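Local coordinates for extracellular solute-binding protein, family 1 (Trichodesmium erythraeum IMS101, PDB 6G7N) that binds ferric iron, held here together with D-alanine, and probably delivers it to an ABC transporter as a periplasmic-type solute-binding protein, at residues 105-110 / 115-120; 179-184 / 192-197. All coordinates share one frame; numbering follows the deposited sequence.

Contact 1 (105-110 with 115-120) closes before contact 2 (179-184 with 192-197) opens, so the two come in series along the chain. Their centres lie 12 Å apart, on the same side of the chain's centre, and they meet through one mixed sheet: strand 96-108 pairs antiparallel with strand 191-195. Met106 N probably donates to Gly192 O at 2.8 Å, and Asn108 ND2 probably bonds Val184 O, which ties the strand to helix 177-186 as well. Contact 1 packs the chain leaving strand 96-108 back against it. Contact 2 sets a helix on the neighbouring strand, whose continuation carries Tyr197 to the iron.

Contact 1: residues 105-110 / 115-120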
ATOM      1  N   ILE A 105       4.070   2.487 -12.716  1.00 10.60           N
ATOM      2  CA  ILE A 105       4.784   3.520 -13.476  1.00 10.70           C
ATOM      3  C   ILE A 105       3.754   4.534 -13.959  1.00 11.23           C
ATOM      4  O   ILE A 105       2.815   4.205 -14.706  1.00 13.81           O
ATOM      5  CB  ILE A 105       5.562   2.938 -14.653  1.00 12.27           C
ATOM      6  CG1 ILE A 105       6.666   1.991 -14.170  1.00 12.50           C
ATOM      7  CG2 ILE A 105       6.196   4.065 -15.476  1.00 14.22           C
ATOM      8  CD1 ILE A 105       7.269   1.125 -15.256  1.00 13.94           C
ATOM      9  N   MET A 106       3.914   5.772 -13.507  1.00 11.27           N
ATOM     10  CA  MET A 106       3.130   6.919 -13.988  1.00 12.03           C
ATOM     11  C   MET A 106       3.915   7.535 -15.137  1.00 12.95           C
ATOM     12  O   MET A 106       5.134   7.759 -15.001  1.00 15.26           O
ATOM     13  CB  MET A 106       2.961   7.943 -12.873  1.00 13.21           C
ATOM     14  CG  MET A 106       2.283   7.398 -11.618  1.00 13.66           C
ATOM     15  SD  MET A 106       0.545   6.979 -11.932  1.00 16.09           S
ATOM     16  CE  MET A 106       0.049   6.411 -10.282  1.00 12.97           C
ATOM     17  N   TYR A 107       3.258   7.778 -16.283  1.00 12.82           N
ATOM     18  CA  TYR A 107       3.989   8.252 -17.457  1.00 13.20           C
ATOM     19  C   TYR A 107       3.304   9.442 -18.100  1.00 13.45           C
ATOM     20  O   TYR A 107       2.082   9.573 -18.102  1.00 14.07           O
ATOM     21  CB  TYR A 107       4.203   7.150 -18.495  1.00 13.90           C
ATOM     22  CG  TYR A 107       2.950   6.541 -19.077  1.00 14.70           C
ATOM     23  CD1 TYR A 107       2.290   5.487 -18.459  1.00 15.37           C
ATOM     24  CD2 TYR A 107       2.416   7.021 -20.292  1.00 16.87           C
ATOM     25  CE1 TYR A 107       1.139   4.935 -18.993  1.00 16.46           C
ATOM     26  CE2 TYR A 107       1.251   6.468 -20.814  1.00 18.61           C
ATOM     27  CZ  TYR A 107       0.615   5.420 -20.171  1.00 18.99           C
ATOM     28  OH  TYR A 107      -0.532   4.870 -20.690  1.00 23.93           O
ATOM     29  N   ASN A 108       4.118  10.354 -18.624  1.00 13.85           N
ATOM     30  CA  ASN A 108       3.597  11.512 -19.358  1.00 14.41           C
ATOM     31  C   ASN A 108       3.089  11.013 -20.716  1.00 14.99           C
ATOM     32  O   ASN A 108       3.864  10.506 -21.526  1.00 16.30           O
ATOM     33  CB  ASN A 108       4.685  12.547 -19.522  1.00 15.52           C
ATOM     34  CG  ASN A 108       4.194  13.774 -20.245  1.00 16.39           C
ATOM     35  OD1 ASN A 108       4.005  13.753 -21.451  1.00 18.30           O
ATOM     36  ND2 ASN A 108       3.954  14.833 -19.495  1.00 17.98           N
ATOM     37  N   LYS A 109       1.791  11.183 -20.965  1.00 15.61           N
ATOM     38  CA  LYS A 109       1.176  10.647 -22.175  1.00 16.80           C
ATOM     39  C   LYS A 109       1.711  11.269 -23.473  1.00 18.34           C
ATOM     40  O   LYS A 109       1.739  10.609 -24.509  1.00 20.33           O
ATOM     41  CB  LYS A 109      -0.343  10.776 -22.125  1.00 18.29           C
ATOM     42  CG  LYS A 109      -1.017   9.930 -21.053  1.00 19.46           C
ATOM     43  CD  LYS A 109      -2.529   9.947 -21.228  1.00 24.22           C
ATOM     44  CE  LYS A 109      -3.202   9.030 -20.225  1.00 24.99           C
ATOM     45  NZ  LYS A 109      -4.674   8.854 -20.471  1.00 29.41           N
ATOM     46  N   ASN A 110       2.128  12.533 -23.404  1.00 17.96           N
ATOM     47  CA  ASN A 110       2.697  13.225 -24.547  0.50 19.08           C
ATOM     48  C   ASN A 110       4.083  12.670 -24.898  1.00 18.45           C
ATOM     49  O   ASN A 110       4.426  12.535 -26.086  1.00 23.57           O
ATOM     50  CB  ASN A 110       2.786  14.722 -24.221  0.50 20.64           C
ATOM     51  CG  ASN A 110       3.118  15.560 -25.416  0.50 23.43           C
ATOM     52  OD1 ASN A 110       2.475  15.451 -26.449  0.50 27.01           O
ATOM     53  ND2 ASN A 110       4.132  16.401 -25.284  0.50 28.44           N
ATOM     54  N   SER A 115       4.106   1.329 -25.057  1.00 19.18           N
ATOM     55  CA  SER A 115       5.022   0.367 -25.680  1.00 20.25           C
ATOM     56  C   SER A 115       6.477   0.510 -25.237  1.00 19.09           C
ATOM     57  O   SER A 115       7.249  -0.449 -25.340  1.00 21.31           O
ATOM     58  CB  SER A 115       4.933   0.481 -27.207  1.00 23.02           C
ATOM     59  OG  SER A 115       5.436   1.736 -27.632  1.00 26.04           O
ATOM     60  N   GLU A 116       6.851   1.678 -24.711  1.00 16.69           N
ATOM     61  CA  GLU A 116       8.200   1.913 -24.193  1.00 17.20           C
ATOM     62  C   GLU A 116       8.426   1.363 -22.804  1.00 15.50           C
ATOM     63  O   GLU A 116       9.564   1.354 -22.325  1.00 16.29           O
ATOM     64  CB  GLU A 116       8.511   3.412 -24.150  1.00 16.72           C
ATOM     65  CG  GLU A 116       8.441   4.109 -25.489  1.00 18.18           C
ATOM     66  CD  GLU A 116       8.626   5.607 -25.351  1.00 20.62           C
ATOM     67  OE1 GLU A 116       9.639   6.033 -24.775  1.00 27.11           O
ATOM     68  OE2 GLU A 116       7.753   6.361 -25.803  1.00 22.24           O
ATOM     69  N   LEU A 117       7.355   0.937 -22.149  1.00 14.36           N
ATOM     70  CA  LEU A 117       7.410   0.452 -20.773  1.00 13.49           C
ATOM     71  C   LEU A 117       7.272  -1.068 -20.724  1.00 12.98           C
ATOM     72  O   LEU A 117       6.634  -1.670 -21.588  1.00 14.46           O
ATOM     73  CB  LEU A 117       6.291   1.110 -19.962  1.00 13.47           C
ATOM     74  CG  LEU A 117       6.307   2.642 -19.971  1.00 15.03           C
ATOM     75  CD1 LEU A 117       5.095   3.234 -19.289  1.00 15.48           C
ATOM     76  CD2 LEU A 117       7.602   3.171 -19.381  1.00 16.30           C
ATOM     77  N   SER A 118       7.822  -1.675 -19.671  1.00 12.35           N
ATOM     78  CA  SER A 118       7.751  -3.129 -19.513  1.00 12.02           C
ATOM     79  C   SER A 118       7.801  -3.522 -18.047  1.00 11.07           C
ATOM     80  O   SER A 118       6.775  -3.923 -17.470  1.00 12.25           O
ATOM     81  CB  SER A 118       8.855  -3.814 -20.336  1.00 14.16           C
ATOM     82  OG  SER A 118      10.135  -3.328 -20.011  1.00 15.02           O
ATOM     83  N   THR A 119       8.983  -3.417 -17.452  1.00 10.96           N
ATOM     84  CA  THR A 119       9.240  -3.938 -16.127  1.00 10.33           C
ATOM     85  C   THR A 119       9.837  -2.874 -15.200  1.00 10.51           C
ATOM     86  O   THR A 119      10.363  -1.853 -15.639  1.00 11.29           O
ATOM     87  CB  THR A 119      10.237  -5.104 -16.193  1.00 11.17           C
ATOM     88  OG1 THR A 119      11.449  -4.583 -16.711  1.00 11.60           O
ATOM     89  CG2 THR A 119       9.716  -6.245 -17.099  1.00 11.88           C
ATOM     90  N   TYR A 120       9.837  -3.167 -13.894  1.00 10.47           N
ATOM     91  CA  TYR A 120      10.593  -2.372 -12.949  1.00 10.93           C
ATOM     92  C   TYR A 120      12.081  -2.422 -13.303  1.00  9.97           C
ATOM     93  O   TYR A 120      12.794  -1.416 -13.205  1.00 11.07           O
ATOM     94  CB  TYR A 120      10.418  -2.871 -11.499  1.00 10.49           C
ATOM     95  CG  TYR A 120       8.981  -2.834 -11.005  1.00  9.80           C
ATOM     96  CD1 TYR A 120       8.347  -1.645 -10.706  1.00 10.12           C
ATOM     97  CD2 TYR A 120       8.257  -4.012 -10.861  1.00 10.08           C
ATOM     98  CE1 TYR A 120       7.022  -1.604 -10.258  1.00  9.52           C
ATOM     99  CE2 TYR A 120       6.945  -3.995 -10.441  1.00  9.82           C
ATOM    100  CZ  TYR A 120       6.318  -2.800 -10.155  1.00  9.60           C
ATOM    101  OH  TYR A 120       4.985  -2.816  -9.778  1.00 10.18           O
TER
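The ring of Tyr107 meets Leu117 obliquely: methyl CD1 of the leucine lies 3.7 Å from ring atom Tyr107 CD1. Here the chain leaves strand 96-108 of the solute-binding-protein fold, turns, and runs back beside it as a short 3-10 segment and then loop. With Tyr107 CG set between its backbone N and carbonyl carbon (chi1 61°), CB and the ring atoms CG and CD1 all lie near the same methyl, and the broad, mostly apolar ring suits such a neighbour. Phe220 of strand 217-220 touches both Tyr107 and Leu117, extending the apolar patch.

Two residues before Tyr107, Ile105 turns its side chain toward the same loop. Branching at CB suits it to a strand and supplies two arms: CG2 packs against the leucine, while CD1 reaches toward the backbone at Thr119. Leucine suits the spot because its chain is long enough to bring a single methyl, CD1, to both Ile105 and Tyr107. Thr119 directs its side chain away, and its hydroxyl OG1 bonds Asp122 N further along the loop. No hydrogen bond joins the segments; the shared atom is Leu117 CD1, which also lies 4.1 Å from Ile105 CG2.

Contact 2: residues 179-184 / 192-197; sequences AQIKAV and GLANSY. With FE (Fe (III) ion), chain E; DAL (D-alanine), chain C.
Helix 179-184 and strand 192-195 run roughly antiparallel, at 139° between their directions, with their axes 8.1 Å apart at closest approach and Gln180 CA only 6.2 Å from Gly192 CA. Three helix residues, Gln180, Ile181 and Val184, meet the strand. Val184 CG2 comes to 3.7 Å from Gly192 N, resting on bare backbone; the lack of a side chain on Gly192 suits this spot, where the valine methyl packs so close to the main chain. Further along, Ile181 sends CG1 out beside its backbone N (chi1 -63°) to reach Ala194 CB at 4.2 Å, where the small methyl leaves room for the longer branch. Gln180 brings CG near the carbonyl of Leu193, then folds its amide away, and NE2 bonds Glu174 O and Asn176 O.

Beyond the strand, the chain enters helix 196-204, where the contacts become polar. Asn195 ND2 donates to Tyr197 OH at 3.0 Å, with the acceptor in the amide plane and an angle of 163° at the hydrogen. The phenol oxygen binds the iron at 2.0 Å, the metal lying at the ring edge, in plane. The amide probably helps stabilise a phenolate and orient it. Tyr141 and Tyr198 also bind the metal, and D-alanine chelates it through N and O, forming the tyrosine-rich iron site characteristic of FutA-type ferric-binding proteins.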
ATOM      1  N   ALA A 179       3.103  14.541  -5.657  1.00 13.06           N
ATOM      2  CA  ALA A 179       4.087  15.468  -6.218  1.00 13.12           C
ATOM      3  C   ALA A 179       4.818  14.844  -7.398  1.00 12.56           C
ATOM      4  O   ALA A 179       5.155  15.553  -8.353  1.00 13.42           O
ATOM      5  CB  ALA A 179       5.064  15.936  -5.161  1.00 13.95           C
ATOM      6  N   GLN A 180       5.051  13.524  -7.364  1.00 12.26           N
ATOM      7  CA  GLN A 180       5.723  12.889  -8.507  1.00 12.34           C
ATOM      8  C   GLN A 180       4.800  12.896  -9.728  1.00 12.24           C
ATOM      9  O   GLN A 180       5.239  13.145 -10.843  1.00 12.79           O
ATOM     10  CB  GLN A 180       6.187  11.471  -8.173  1.00 12.20           C
ATOM     11  CG  GLN A 180       6.924  11.320  -6.861  1.00 12.46           C
ATOM     12  CD  GLN A 180       8.002  12.329  -6.615  1.00 13.29           C
ATOM     13  OE1 GLN A 180       8.844  12.588  -7.475  1.00 15.08           O
ATOM     14  NE2 GLN A 180       7.976  12.922  -5.422  1.00 13.80           N
ATOM     15  N   ILE A 181       3.516  12.610  -9.506  1.00 12.18           N
ATOM     16  CA  ILE A 181       2.553  12.640 -10.594  1.00 12.02           C
ATOM     17  C   ILE A 181       2.499  14.045 -11.220  1.00 12.89           C
ATOM     18  O   ILE A 181       2.496  14.186 -12.460  1.00 14.07           O
ATOM     19  CB  ILE A 181       1.157  12.183 -10.109  1.00 12.31           C
ATOM     20  CG1 ILE A 181       1.215  10.718  -9.636  1.00 12.26           C
ATOM     21  CG2 ILE A 181       0.117  12.369 -11.199  1.00 12.97           C
ATOM     22  CD1 ILE A 181      -0.041  10.244  -8.941  1.00 14.02           C
ATOM     23  N   LYS A 182       2.450  15.074 -10.370  1.00 12.99           N
ATOM     24  CA  LYS A 182       2.415  16.433 -10.884  1.00 13.63           C
ATOM     25  C   LYS A 182       3.706  16.764 -11.670  1.00 14.23           C
ATOM     26  O   LYS A 182       3.656  17.474 -12.681  1.00 15.70           O
ATOM     27  CB  LYS A 182       2.178  17.419  -9.758  1.00 14.68           C
ATOM     28  CG  LYS A 182       0.770  17.326  -9.179  1.00 15.61           C
ATOM     29  CD  LYS A 182       0.543  18.267  -8.004  1.00 20.13           C
ATOM     30  CE  LYS A 182      -0.842  18.200  -7.377  1.00 23.80           C
ATOM     31  NZ  LYS A 182      -0.915  19.077  -6.158  1.00 30.59           N
ATOM     32  N   ALA A 183       4.860  16.269 -11.219  1.00 14.15           N
ATOM     33  CA  ALA A 183       6.134  16.503 -11.890  1.00 15.41           C
ATOM     34  C   ALA A 183       6.161  15.810 -13.249  1.00 14.66           C
ATOM     35  O   ALA A 183       6.704  16.353 -14.219  1.00 16.35           O
ATOM     36  CB  ALA A 183       7.295  16.064 -11.007  1.00 15.44           C
ATOM     37  N   VAL A 184       5.581  14.617 -13.339  1.00 13.85           N
ATOM     38  CA  VAL A 184       5.466  13.927 -14.626  1.00 14.27           C
ATOM     39  C   VAL A 184       4.570  14.717 -15.598  1.00 14.69           C
ATOM     40  O   VAL A 184       4.938  14.947 -16.751  1.00 16.07           O
ATOM     41  CB  VAL A 184       4.956  12.491 -14.430  1.00 13.64           C
ATOM     42  CG1 VAL A 184       4.595  11.833 -15.743  1.00 14.08           C
ATOM     43  CG2 VAL A 184       6.000  11.646 -13.699  1.00 14.31           C
ATOM     44  N   GLY A 192       7.481   8.241 -13.473  1.00 12.47           N
ATOM     45  CA  GLY A 192       7.708   8.175 -12.038  1.00 13.56           C
ATOM     46  C   GLY A 192       7.076   6.953 -11.466  1.00 11.69           C
ATOM     47  O   GLY A 192       6.372   6.241 -12.168  1.00 12.68           O
ATOM     48  N   LEU A 193       7.368   6.677 -10.190  1.00 11.51           N
ATOM     49  CA  LEU A 193       6.686   5.595  -9.466  1.00 11.11           C
ATOM     50  C   LEU A 193       5.778   6.209  -8.423  1.00 10.82           C
ATOM     51  O   LEU A 193       6.162   7.147  -7.722  1.00 11.97           O
ATOM     52  CB  LEU A 193       7.668   4.629  -8.796  1.00 12.98           C
ATOM     53  CG  LEU A 193       8.565   3.802  -9.690  1.00 13.69           C
ATOM     54  CD1 LEU A 193       9.413   2.755  -8.967  1.00 17.05           C
ATOM     55  CD2 LEU A 193       7.808   3.034 -10.765  1.00 18.80           C
ATOM     56  N   ALA A 194       4.565   5.674  -8.326  1.00 10.09           N
ATOM     57  CA  ALA A 194       3.588   6.125  -7.323  1.00 10.37           C
ATOM     58  C   ALA A 194       2.550   5.034  -7.151  1.00  9.55           C
ATOM     59  O   ALA A 194       2.414   4.160  -8.001  1.00 10.75           O
ATOM     60  CB  ALA A 194       2.941   7.441  -7.719  1.00 11.34           C
ATOM     61  N   ASN A 195       1.776   5.135  -6.071  1.00  9.64           N
ATOM     62  CA  ASN A 195       0.679   4.191  -5.882  1.00 10.19           C
ATOM     63  C   ASN A 195      -0.512   4.581  -6.768  1.00  9.81           C
ATOM     64  O   ASN A 195      -0.820   5.762  -6.939  1.00 10.44           O
ATOM     65  CB  ASN A 195       0.257   4.114  -4.411  1.00 10.74           C
ATOM     66  CG  ASN A 195       1.256   3.410  -3.511  1.00  9.58           C
ATOM     67  OD1 ASN A 195       2.141   2.680  -3.988  1.00 10.53           O
ATOM     68  ND2 ASN A 195       1.110   3.612  -2.205  1.00 10.86           N
ATOM     69  N   SER A 196      -1.192   3.545  -7.246  1.00 10.27           N
ATOM     70  CA  SER A 196      -2.319   3.653  -8.158  1.00 11.56           C
ATOM     71  C   SER A 196      -3.395   4.637  -7.688  1.00 11.18           C
ATOM     72  O   SER A 196      -3.932   5.422  -8.493  1.00 12.20           O
ATOM     73  CB  SER A 196      -2.916   2.232  -8.322  1.00 11.43           C
ATOM     74  OG  SER A 196      -3.193   1.603  -7.063  1.00 12.10           O
ATOM     75  N   TYR A 197      -3.737   4.575  -6.400  1.00 10.58           N
ATOM     76  CA  TYR A 197      -4.833   5.361  -5.881  1.00 11.00           C
ATOM     77  C   TYR A 197      -4.572   6.858  -5.920  1.00 11.17           C
ATOM     78  O   TYR A 197      -5.529   7.635  -5.849  1.00 12.28           O
ATOM     79  CB  TYR A 197      -5.240   4.883  -4.467  1.00 11.24           C
ATOM     80  CG  TYR A 197      -4.149   4.955  -3.447  1.00 10.48           C
ATOM     81  CD1 TYR A 197      -3.880   6.107  -2.735  1.00 11.67           C
ATOM     82  CD2 TYR A 197      -3.355   3.847  -3.177  1.00 10.36           C
ATOM     83  CE1 TYR A 197      -2.860   6.147  -1.788  1.00 11.92           C
ATOM     84  CE2 TYR A 197      -2.325   3.882  -2.243  1.00 10.44           C
ATOM     85  CZ  TYR A 197      -2.034   5.044  -1.567  1.00 10.64           C
ATOM     86  OH  TYR A 197      -0.978   5.099  -0.702  1.00 11.65           O
TER
HETATM   87 FE    FE E 403      -0.739   6.467   0.732  1.00 13.05          FE
HETATM   88  N   DAL C 401      -1.028   7.679   2.574  0.80 20.99           N
HETATM   89  CA  DAL C 401      -2.443   7.478   3.034  0.80 22.85           C
HETATM   90  CB  DAL C 401      -2.526   7.558   4.551  0.80 27.91           C
HETATM   91  C   DAL C 401      -3.058   6.220   2.517  0.80 18.87           C
HETATM   92  O   DAL C 401      -2.391   5.587   1.673  0.80 16.87           O
HETATM   93  OXT DAL C 401      -4.192   5.887   2.958  0.80 21.78           O